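XPF endonuclease (Aeropyrum pernix, PDB 2BGW) probably cuts single-stranded DNA and binds damaged DNA as a structure-specific, metal-binding endonuclease of nucleotide excision repair. Local coordinates at residues Gln160-Ile170 with Ile178-Phe189; Thr81-Pro90 with Ile115-Thr126. All coordinates share one frame; numbering follows the deposited sequence.

Contact 1: Gln160-Ile170 with Ile178-Phe189; sequences QLYILQSFPGI and ILERFGSLERFF. With nucleotides of chain C.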
# COMPACT_ATOMS: atom_id res chain seq x y z
N GLN A 160 -5.54 16.09 -2.31
CA GLN A 160 -4.66 17.10 -2.89
C GLN A 160 -3.46 16.43 -3.53
O GLN A 160 -2.99 16.85 -4.60
CB GLN A 160 -4.21 18.13 -1.85
CG GLN A 160 -5.36 18.94 -1.29
CD GLN A 160 -4.98 19.69 -0.05
OE1 GLN A 160 -3.96 19.42 0.60
NE2 GLN A 160 -5.81 20.67 0.31
N LEU A 161 -2.99 15.37 -2.89
CA LEU A 161 -1.85 14.60 -3.39
C LEU A 161 -2.20 13.67 -4.55
O LEU A 161 -1.39 13.44 -5.43
CB LEU A 161 -1.23 13.83 -2.24
CG LEU A 161 -0.52 14.74 -1.26
CD1 LEU A 161 -0.39 14.07 0.05
CD2 LEU A 161 0.84 15.11 -1.82
N TYR A 162 -3.41 13.16 -4.55
CA TYR A 162 -3.88 12.27 -5.61
C TYR A 162 -4.03 13.07 -6.90
O TYR A 162 -3.71 12.60 -8.00
CB TYR A 162 -5.21 11.63 -5.18
CG TYR A 162 -5.88 10.74 -6.20
CD1 TYR A 162 -5.16 9.76 -6.87
CD2 TYR A 162 -7.23 10.87 -6.49
CE1 TYR A 162 -5.77 8.94 -7.82
CE2 TYR A 162 -7.86 10.05 -7.42
CZ TYR A 162 -7.12 9.10 -8.09
OH TYR A 162 -7.71 8.28 -9.01
N ILE A 163 -4.50 14.30 -6.74
CA ILE A 163 -4.69 15.20 -7.86
C ILE A 163 -3.34 15.60 -8.43
O ILE A 163 -3.09 15.39 -9.62
CB ILE A 163 -5.66 16.33 -7.49
CG1 ILE A 163 -7.03 15.69 -7.30
CG2 ILE A 163 -5.71 17.41 -8.56
CD1 ILE A 163 -8.02 16.45 -6.55
N LEU A 164 -2.42 16.08 -7.60
CA LEU A 164 -1.08 16.35 -8.10
C LEU A 164 -0.44 15.12 -8.79
O LEU A 164 0.21 15.31 -9.83
CB LEU A 164 -0.16 16.91 -7.01
CG LEU A 164 -0.56 18.27 -6.41
CD1 LEU A 164 0.18 18.53 -5.13
CD2 LEU A 164 -0.30 19.41 -7.37
N GLN A 165 -0.63 13.89 -8.26
CA GLN A 165 0.01 12.66 -8.83
C GLN A 165 -0.45 12.32 -10.26
O GLN A 165 0.30 11.73 -11.06
CB GLN A 165 -0.20 11.43 -7.93
CG GLN A 165 0.97 10.99 -7.01
CD GLN A 165 0.53 10.93 -5.50
OE1 GLN A 165 -0.11 9.97 -5.07
NE2 GLN A 165 0.86 11.97 -4.73
N SER A 166 -1.67 12.72 -10.57
CA SER A 166 -2.24 12.48 -11.88
C SER A 166 -1.53 13.23 -13.01
O SER A 166 -1.75 12.93 -14.17
CB SER A 166 -3.75 12.77 -11.87
OG SER A 166 -4.00 14.17 -11.73
N PHE A 167 -0.68 14.19 -12.68
CA PHE A 167 0.10 14.88 -13.69
C PHE A 167 1.28 14.04 -14.13
O PHE A 167 1.83 13.24 -13.35
CB PHE A 167 0.62 16.21 -13.15
CG PHE A 167 -0.40 17.34 -13.20
CD1 PHE A 167 -1.47 17.39 -12.29
CD2 PHE A 167 -0.27 18.37 -14.13
CE1 PHE A 167 -2.41 18.43 -12.32
CE2 PHE A 167 -1.20 19.43 -14.16
CZ PHE A 167 -2.26 19.45 -13.26
N PRO A 168 1.70 14.22 -15.40
CA PRO A 168 2.91 13.58 -15.88
C PRO A 168 4.07 14.17 -15.10
O PRO A 168 3.98 15.32 -14.71
CB PRO A 168 2.98 14.03 -17.33
CG PRO A 168 1.58 14.40 -17.67
CD PRO A 168 1.06 15.02 -16.46
N GLY A 169 5.13 13.41 -14.86
CA GLY A 169 6.29 13.89 -14.11
C GLY A 169 6.03 14.01 -12.62
O GLY A 169 6.96 13.91 -11.81
N ILE A 170 4.78 14.21 -12.23
CA ILE A 170 4.46 14.35 -10.81
C ILE A 170 4.07 13.01 -10.13
O ILE A 170 2.98 12.45 -10.37
CB ILE A 170 3.37 15.40 -10.58
CG1 ILE A 170 3.82 16.74 -11.17
CG2 ILE A 170 3.06 15.53 -9.10
CD1 ILE A 170 2.79 17.85 -10.99
N ILE A 178 5.47 19.83 -3.78
CA ILE A 178 4.66 20.86 -4.39
C ILE A 178 3.73 21.45 -3.34
O ILE A 178 3.50 22.65 -3.31
CB ILE A 178 3.91 20.34 -5.63
CG1 ILE A 178 4.90 20.18 -6.78
CG2 ILE A 178 2.77 21.26 -6.05
CD1 ILE A 178 4.35 19.32 -7.89
N LEU A 179 3.23 20.64 -2.44
CA LEU A 179 2.39 21.20 -1.42
C LEU A 179 3.11 22.04 -0.38
O LEU A 179 2.54 23.00 0.12
CB LEU A 179 1.56 20.12 -0.75
CG LEU A 179 0.23 19.95 -1.45
CD1 LEU A 179 -0.82 19.44 -0.45
CD2 LEU A 179 -0.18 21.30 -2.00
N GLU A 180 4.35 21.68 -0.03
CA GLU A 180 5.03 22.37 1.07
C GLU A 180 5.39 23.77 0.59
O GLU A 180 5.23 24.75 1.31
CB GLU A 180 6.26 21.59 1.57
CG GLU A 180 6.37 21.49 3.11
N ARG A 181 5.84 23.83 -0.67
CA ARG A 181 6.09 25.08 -1.39
C ARG A 181 4.91 26.03 -1.44
O ARG A 181 4.91 27.08 -0.81
CB ARG A 181 6.40 24.77 -2.83
CG ARG A 181 7.80 24.57 -3.08
CD ARG A 181 8.43 25.86 -3.36
NE ARG A 181 9.78 25.57 -3.78
CZ ARG A 181 10.63 26.48 -4.22
NH1 ARG A 181 10.27 27.75 -4.30
NH2 ARG A 181 11.84 26.09 -4.60
N PHE A 182 3.93 25.64 -2.23
CA PHE A 182 2.86 26.53 -2.64
C PHE A 182 1.77 26.65 -1.58
O PHE A 182 0.99 27.62 -1.57
CB PHE A 182 2.31 26.04 -3.99
CG PHE A 182 3.30 26.18 -5.10
CD1 PHE A 182 4.16 25.15 -5.41
CD2 PHE A 182 3.40 27.38 -5.80
CE1 PHE A 182 5.11 25.29 -6.43
CE2 PHE A 182 4.34 27.53 -6.81
CZ PHE A 182 5.19 26.48 -7.14
N GLY A 183 1.73 25.67 -0.68
CA GLY A 183 0.75 25.63 0.37
C GLY A 183 -0.65 25.30 -0.08
O GLY A 183 -1.52 25.12 0.76
N SER A 184 -0.90 25.20 -1.38
CA SER A 184 -2.27 25.09 -1.88
C SER A 184 -2.22 24.55 -3.28
O SER A 184 -1.22 24.76 -3.96
CB SER A 184 -2.90 26.48 -1.91
OG SER A 184 -4.29 26.39 -2.05
N LEU A 185 -3.26 23.86 -3.73
CA LEU A 185 -3.28 23.38 -5.12
C LEU A 185 -3.43 24.56 -6.06
O LEU A 185 -2.76 24.68 -7.09
CB LEU A 185 -4.42 22.39 -5.38
CG LEU A 185 -4.29 20.98 -4.82
CD1 LEU A 185 -4.99 20.00 -5.73
CD2 LEU A 185 -2.82 20.60 -4.61
N GLU A 186 -4.32 25.46 -5.66
CA GLU A 186 -4.72 26.55 -6.51
C GLU A 186 -3.63 27.60 -6.70
O GLU A 186 -3.45 28.11 -7.81
CB GLU A 186 -5.98 27.15 -5.98
CG GLU A 186 -6.57 28.13 -6.89
CD GLU A 186 -7.03 29.28 -6.09
OE1 GLU A 186 -6.24 29.71 -5.22
OE2 GLU A 186 -8.18 29.72 -6.31
N ARG A 187 -2.90 27.90 -5.63
CA ARG A 187 -1.67 28.67 -5.78
C ARG A 187 -0.72 27.95 -6.75
O ARG A 187 -0.11 28.60 -7.61
CB ARG A 187 -1.00 28.95 -4.42
N PHE A 188 -0.63 26.63 -6.66
CA PHE A 188 0.28 25.87 -7.53
C PHE A 188 -0.16 25.89 -8.98
O PHE A 188 0.67 26.02 -9.89
CB PHE A 188 0.42 24.40 -7.10
CG PHE A 188 1.13 23.55 -8.13
CD1 PHE A 188 2.50 23.70 -8.36
CD2 PHE A 188 0.42 22.63 -8.90
CE1 PHE A 188 3.16 22.95 -9.31
CE2 PHE A 188 1.07 21.87 -9.86
CZ PHE A 188 2.45 22.04 -10.06
N PHE A 189 -1.47 25.75 -9.19
CA PHE A 189 -2.08 25.69 -10.52
C PHE A 189 -2.04 27.02 -11.24
O PHE A 189 -2.65 27.19 -12.29
CB PHE A 189 -3.53 25.25 -10.40
CG PHE A 189 -3.70 23.81 -10.06
CD1 PHE A 189 -2.74 22.88 -10.41
CD2 PHE A 189 -4.85 23.37 -9.43
CE1 PHE A 189 -2.90 21.56 -10.13
CE2 PHE A 189 -5.02 22.02 -9.15
CZ PHE A 189 -4.03 21.12 -9.50
P DG C 14 4.63 9.95 -13.57
OP1 DG C 14 4.64 10.47 -14.96
OP2 DG C 14 3.63 10.52 -12.61
O5' DG C 14 4.50 8.37 -13.71
C5' DG C 14 5.48 7.71 -14.49
C4' DG C 14 5.19 6.22 -14.57
O4' DG C 14 5.93 5.55 -13.51
C3' DG C 14 3.73 5.82 -14.40
O3' DG C 14 3.50 4.75 -15.32
C2' DG C 14 3.65 5.43 -12.91
C1' DG C 14 5.03 4.80 -12.70
N9 DG C 14 5.60 4.70 -11.35
C8 DG C 14 5.31 5.44 -10.23
N7 DG C 14 6.00 5.08 -9.17
C5 DG C 14 6.81 4.04 -9.61
C6 DG C 14 7.77 3.25 -8.92
O6 DG C 14 8.14 3.28 -7.73
N1 DG C 14 8.36 2.29 -9.72
C2 DG C 14 8.06 2.11 -11.03
N2 DG C 14 8.76 1.13 -11.60
N3 DG C 14 7.16 2.83 -11.71
C4 DG C 14 6.57 3.79 -10.94
P DT C 13 8.18 11.45 -7.75
OP1 DT C 13 7.36 12.69 -7.66
OP2 DT C 13 8.01 10.45 -6.68
O5' DT C 13 8.00 10.72 -9.17
C5' DT C 13 8.22 11.38 -10.43
C4' DT C 13 7.90 10.46 -11.60
O4' DT C 13 8.69 9.22 -11.61
C3' DT C 13 6.46 9.99 -11.67
O3' DT C 13 6.13 10.04 -13.04
C2' DT C 13 6.50 8.58 -11.05
C1' DT C 13 7.87 8.06 -11.49
N1 DT C 13 8.68 7.08 -10.63
C2 DT C 13 9.30 5.97 -11.20
O2 DT C 13 9.22 5.65 -12.36
N3 DT C 13 10.05 5.18 -10.37
C4 DT C 13 10.28 5.38 -9.03
O4 DT C 13 10.99 4.60 -8.39
C5 DT C 13 9.63 6.54 -8.47
C7 DT C 13 9.52 6.68 -6.98
C6 DT C 13 8.88 7.32 -9.28
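The carbonyl oxygen of I163, whose CG2 methyl packs on L185 CD1 and near the edge of the F189 ring, is gripped twice by one serine. S166 donates its OG hydroxyl to I163 O in the carbonyl plane, on a lone pair, at 2.6 Å, and its backbone N to the same oxygen at 3.2 Å. Both bonds link S166 back to I163 by a turn of backbone. Across the contact the work is apolar. L164 is a knob seated in a hole formed by I178, L179, L185 and F188. Its two methyls part company: CD1 meets L185 CD2 at 3.7 Å, whereas CD2 reaches F188 CD2 at 3.6 Å. The I170 and I178 side chains cross at about a right angle, CD1 to CD1 at 3.8 Å. F167 and F189 have nearly parallel planes, 27° apart, but are slid so far that the rings barely overlap; F189 also stacks on F189 of the second subunit. Beyond this core, G169 N donates to OP1 of DG14 of chain C at 3.0 Å. A tight loop between packed helices, offering a backbone N-H to a DNA phosphate, is the signature of the helix-hairpin-helix motif.

Contact 2: Thr81-Pro90 with Ile115-Thr126; sequences TVFIIVEGPP and IRLMNTMDPKGT. With SO4 (sulfate ion), chain K.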
# COMPACT_ATOMS: atom_id res chain seq x y z
N THR A 81 4.05 2.97 1.00
CA THR A 81 3.95 1.71 1.69
C THR A 81 2.52 1.25 1.58
O THR A 81 1.59 1.93 2.01
CB THR A 81 4.38 1.88 3.18
OG1 THR A 81 5.77 2.17 3.24
CG2 THR A 81 4.15 0.63 3.97
N VAL A 82 2.33 0.09 0.99
CA VAL A 82 0.98 -0.45 0.78
C VAL A 82 0.83 -1.76 1.52
O VAL A 82 1.57 -2.69 1.29
CB VAL A 82 0.70 -0.70 -0.74
CG1 VAL A 82 -0.71 -1.12 -0.95
CG2 VAL A 82 0.96 0.53 -1.56
N PHE A 83 -0.15 -1.84 2.40
CA PHE A 83 -0.46 -3.10 3.06
C PHE A 83 -1.75 -3.57 2.52
O PHE A 83 -2.72 -2.82 2.55
CB PHE A 83 -0.59 -2.96 4.57
CG PHE A 83 0.72 -2.80 5.28
CD1 PHE A 83 1.13 -1.57 5.75
CD2 PHE A 83 1.57 -3.90 5.45
CE1 PHE A 83 2.34 -1.44 6.39
CE2 PHE A 83 2.81 -3.77 6.09
CZ PHE A 83 3.19 -2.54 6.55
N ILE A 84 -1.76 -4.80 2.00
CA ILE A 84 -3.04 -5.49 1.77
C ILE A 84 -3.20 -6.50 2.87
O ILE A 84 -2.32 -7.32 3.10
CB ILE A 84 -3.11 -6.21 0.45
CG1 ILE A 84 -3.20 -5.18 -0.68
CG2 ILE A 84 -4.32 -7.11 0.46
CD1 ILE A 84 -2.74 -5.68 -2.01
N ILE A 85 -4.31 -6.40 3.57
CA ILE A 85 -4.56 -7.28 4.68
C ILE A 85 -5.57 -8.29 4.24
O ILE A 85 -6.70 -7.93 3.90
CB ILE A 85 -5.11 -6.55 5.93
CG1 ILE A 85 -3.99 -5.75 6.61
CG2 ILE A 85 -5.76 -7.55 6.89
CD1 ILE A 85 -4.49 -4.74 7.59
N VAL A 86 -5.17 -9.55 4.25
CA VAL A 86 -6.09 -10.61 3.85
C VAL A 86 -6.70 -11.29 5.07
O VAL A 86 -6.02 -11.90 5.91
CB VAL A 86 -5.44 -11.60 2.91
CG1 VAL A 86 -6.45 -12.61 2.47
CG2 VAL A 86 -4.85 -10.87 1.69
N GLU A 87 -8.01 -11.13 5.17
CA GLU A 87 -8.77 -11.56 6.32
C GLU A 87 -9.45 -12.92 6.08
O GLU A 87 -10.36 -13.04 5.23
CB GLU A 87 -9.82 -10.50 6.63
CG GLU A 87 -10.76 -10.77 7.77
CD GLU A 87 -11.51 -9.51 8.14
OE1 GLU A 87 -10.84 -8.55 8.60
OE2 GLU A 87 -12.76 -9.47 7.97
N GLY A 88 -9.02 -13.93 6.85
CA GLY A 88 -9.52 -15.28 6.66
C GLY A 88 -8.46 -16.13 5.98
O GLY A 88 -7.41 -15.62 5.58
N PRO A 89 -8.72 -17.44 5.84
CA PRO A 89 -7.73 -18.36 5.31
C PRO A 89 -7.29 -17.98 3.93
O PRO A 89 -8.10 -17.65 3.07
CB PRO A 89 -8.49 -19.68 5.27
CG PRO A 89 -9.47 -19.54 6.35
CD PRO A 89 -9.96 -18.14 6.18
N PRO A 90 -5.98 -18.01 3.71
CA PRO A 90 -5.40 -17.59 2.47
C PRO A 90 -6.12 -18.18 1.29
O PRO A 90 -6.36 -17.48 0.33
CB PRO A 90 -3.99 -18.13 2.56
CG PRO A 90 -3.69 -18.04 4.02
CD PRO A 90 -4.96 -18.44 4.68
N ILE A 115 4.20 -4.34 -2.73
CA ILE A 115 3.08 -4.32 -1.79
C ILE A 115 3.42 -5.27 -0.67
O ILE A 115 4.24 -6.16 -0.85
CB ILE A 115 1.76 -4.68 -2.45
CG1 ILE A 115 1.18 -3.47 -3.15
CG2 ILE A 115 0.71 -5.11 -1.44
CD1 ILE A 115 1.26 -3.56 -4.65
N ARG A 116 2.81 -5.03 0.49
CA ARG A 116 3.05 -5.83 1.71
C ARG A 116 1.78 -6.52 2.15
O ARG A 116 0.70 -5.91 2.17
CB ARG A 116 3.63 -4.96 2.83
CG ARG A 116 5.03 -4.53 2.54
CD ARG A 116 5.55 -3.51 3.49
NE ARG A 116 6.97 -3.27 3.25
CZ ARG A 116 7.93 -4.02 3.77
NH1 ARG A 116 7.62 -5.05 4.53
NH2 ARG A 116 9.21 -3.77 3.52
N LEU A 117 1.90 -7.81 2.47
CA LEU A 117 0.72 -8.63 2.81
C LEU A 117 0.74 -8.96 4.27
O LEU A 117 1.81 -9.23 4.81
CB LEU A 117 0.69 -9.92 2.03
CG LEU A 117 0.54 -9.79 0.52
CD1 LEU A 117 0.86 -11.11 -0.14
CD2 LEU A 117 -0.85 -9.31 0.10
N MET A 118 -0.42 -8.89 4.90
CA MET A 118 -0.62 -9.44 6.23
C MET A 118 -1.80 -10.37 6.11
O MET A 118 -2.79 -10.02 5.45
CB MET A 118 -0.97 -8.36 7.25
CG MET A 118 -0.00 -7.22 7.38
SD MET A 118 1.25 -7.33 8.68
CE MET A 118 0.42 -8.32 9.91
N ASN A 119 -1.73 -11.54 6.73
CA ASN A 119 -2.92 -12.38 6.81
C ASN A 119 -3.56 -12.29 8.20
O ASN A 119 -2.91 -12.57 9.19
CB ASN A 119 -2.60 -13.84 6.43
CG ASN A 119 -3.86 -14.74 6.42
OD1 ASN A 119 -3.92 -15.78 7.09
ND2 ASN A 119 -4.88 -14.30 5.69
N THR A 120 -4.83 -11.90 8.29
CA THR A 120 -5.50 -11.92 9.59
C THR A 120 -6.58 -13.04 9.66
O THR A 120 -7.02 -13.56 8.63
CB THR A 120 -6.13 -10.54 9.95
OG1 THR A 120 -7.20 -10.24 9.07
CG2 THR A 120 -5.13 -9.44 9.85
N MET A 121 -7.03 -13.41 10.85
CA MET A 121 -8.05 -14.44 10.95
C MET A 121 -9.48 -13.97 10.89
O MET A 121 -10.34 -14.67 10.37
CB MET A 121 -7.82 -15.31 12.16
CG MET A 121 -6.69 -16.21 11.83
SD MET A 121 -6.23 -17.39 13.06
CE MET A 121 -7.59 -18.57 13.03
N ASP A 122 -9.73 -12.78 11.42
CA ASP A 122 -11.06 -12.23 11.53
C ASP A 122 -10.84 -10.75 11.55
O ASP A 122 -9.70 -10.32 11.65
CB ASP A 122 -11.70 -12.67 12.85
CG ASP A 122 -10.70 -12.86 13.98
OD1 ASP A 122 -10.80 -13.89 14.67
OD2 ASP A 122 -9.80 -12.02 14.19
N PRO A 123 -11.93 -9.95 11.46
CA PRO A 123 -11.90 -8.49 11.67
C PRO A 123 -11.03 -7.99 12.84
O PRO A 123 -10.24 -7.05 12.67
CB PRO A 123 -13.38 -8.18 11.94
CG PRO A 123 -14.09 -9.12 11.05
CD PRO A 123 -13.28 -10.40 11.09
N LYS A 124 -11.19 -8.60 14.01
CA LYS A 124 -10.42 -8.22 15.20
C LYS A 124 -8.93 -8.28 14.91
O LYS A 124 -8.17 -7.46 15.38
CB LYS A 124 -10.77 -9.15 16.37
CG LYS A 124 -10.25 -8.71 17.70
CD LYS A 124 -9.95 -9.87 18.59
CE LYS A 124 -9.71 -9.42 20.03
NZ LYS A 124 -9.11 -10.52 20.86
N GLY A 125 -8.53 -9.26 14.12
CA GLY A 125 -7.14 -9.38 13.74
C GLY A 125 -6.72 -8.22 12.86
O GLY A 125 -5.64 -7.64 13.02
N THR A 126 -7.58 -7.88 11.91
CA THR A 126 -7.32 -6.77 10.99
C THR A 126 -7.25 -5.49 11.79
O THR A 126 -6.32 -4.69 11.61
CB THR A 126 -8.39 -6.69 9.90
OG1 THR A 126 -8.58 -8.01 9.36
CG2 THR A 126 -7.99 -5.73 8.80
S SO4 K . 10.89 -2.13 0.30
O1 SO4 K . 10.66 -3.09 -0.78
O2 SO4 K . 11.32 -0.89 -0.34
O3 SO4 K . 9.62 -1.85 1.01
O4 SO4 K . 11.96 -2.61 1.19
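F83 beside R116 and I85 beside M118 pair up on the two neighbouring parallel strands of a beta-alpha-beta crossover, connected through helix 99-112, in the nuclease domain of the PD-(D/E)XK type. Backbone hydrogen bonds form the ladder. V82 O accepts from R116 N, I84 bonds to R116 and M118, and V86 to M118 and T120; the ladder closes with G88 N giving to T120 O at 2.7 Å.

Apolar packing covers both faces. On the face of I84, V86 and L117, I84 CB lies alongside L117 CD2, while I84 CD1 approaches I115 CG2 at 3.5 Å. On the face of F83, I85 and M118, I85 CG2 is 3.5 Å from T126 CG2, and M118 SD makes an oblique Met-aromatic contact, 5.5 Å from the centroid of the F83 ring. Helix 123-137 covers this side through V129, I130 and L133.

Polar side chains finish the ends. R116 runs extended beside the F83 ring, its CB 3.5 Å from F83 CD2; NH2 bonds to O3 of a sulfate at the guanidinium edge, and also to the backbone O of G114 of the second subunit, whose R116 holds the same sulfate. E87, extended with CG anti to the backbone N (chi1 178°), puts OE2 into a salt bridge with R53, a residue of the magnesium site, and turns OE1 to T126 OG1, though the modelled length of that bond is too short to trust. D122 caps helix 123-137 by accepting G125 N on OD2 at 3.0 Å. N119 ND2 reaches the loop after the first strand, giving an almost straight bond to G88 O at 2.9 Å, with that oxygen lying in the plane of the amide.

Overall arrangement
The two contacts are consistent with a catalytic module and a DNA-binding module placed apart in one nuclease. Contact 2 belongs to the ERCC4 nuclease domain and contact 1 to the helix-hairpin-helix domain that follows it in the chain. Their centres are 32 Å apart, on opposite sides of the chain's centre, and their nearest atoms stay about 10 Å apart. Contact 2 lies beside the metal site: the I84 side chain is about 8 Å from the bound magnesium ion and about 4 Å from that of E52, one of its ligands. Contact 1 touches the DNA directly, whereas the nearest atom of contact 2 is about 6 Å from it. Both reach the second subunit.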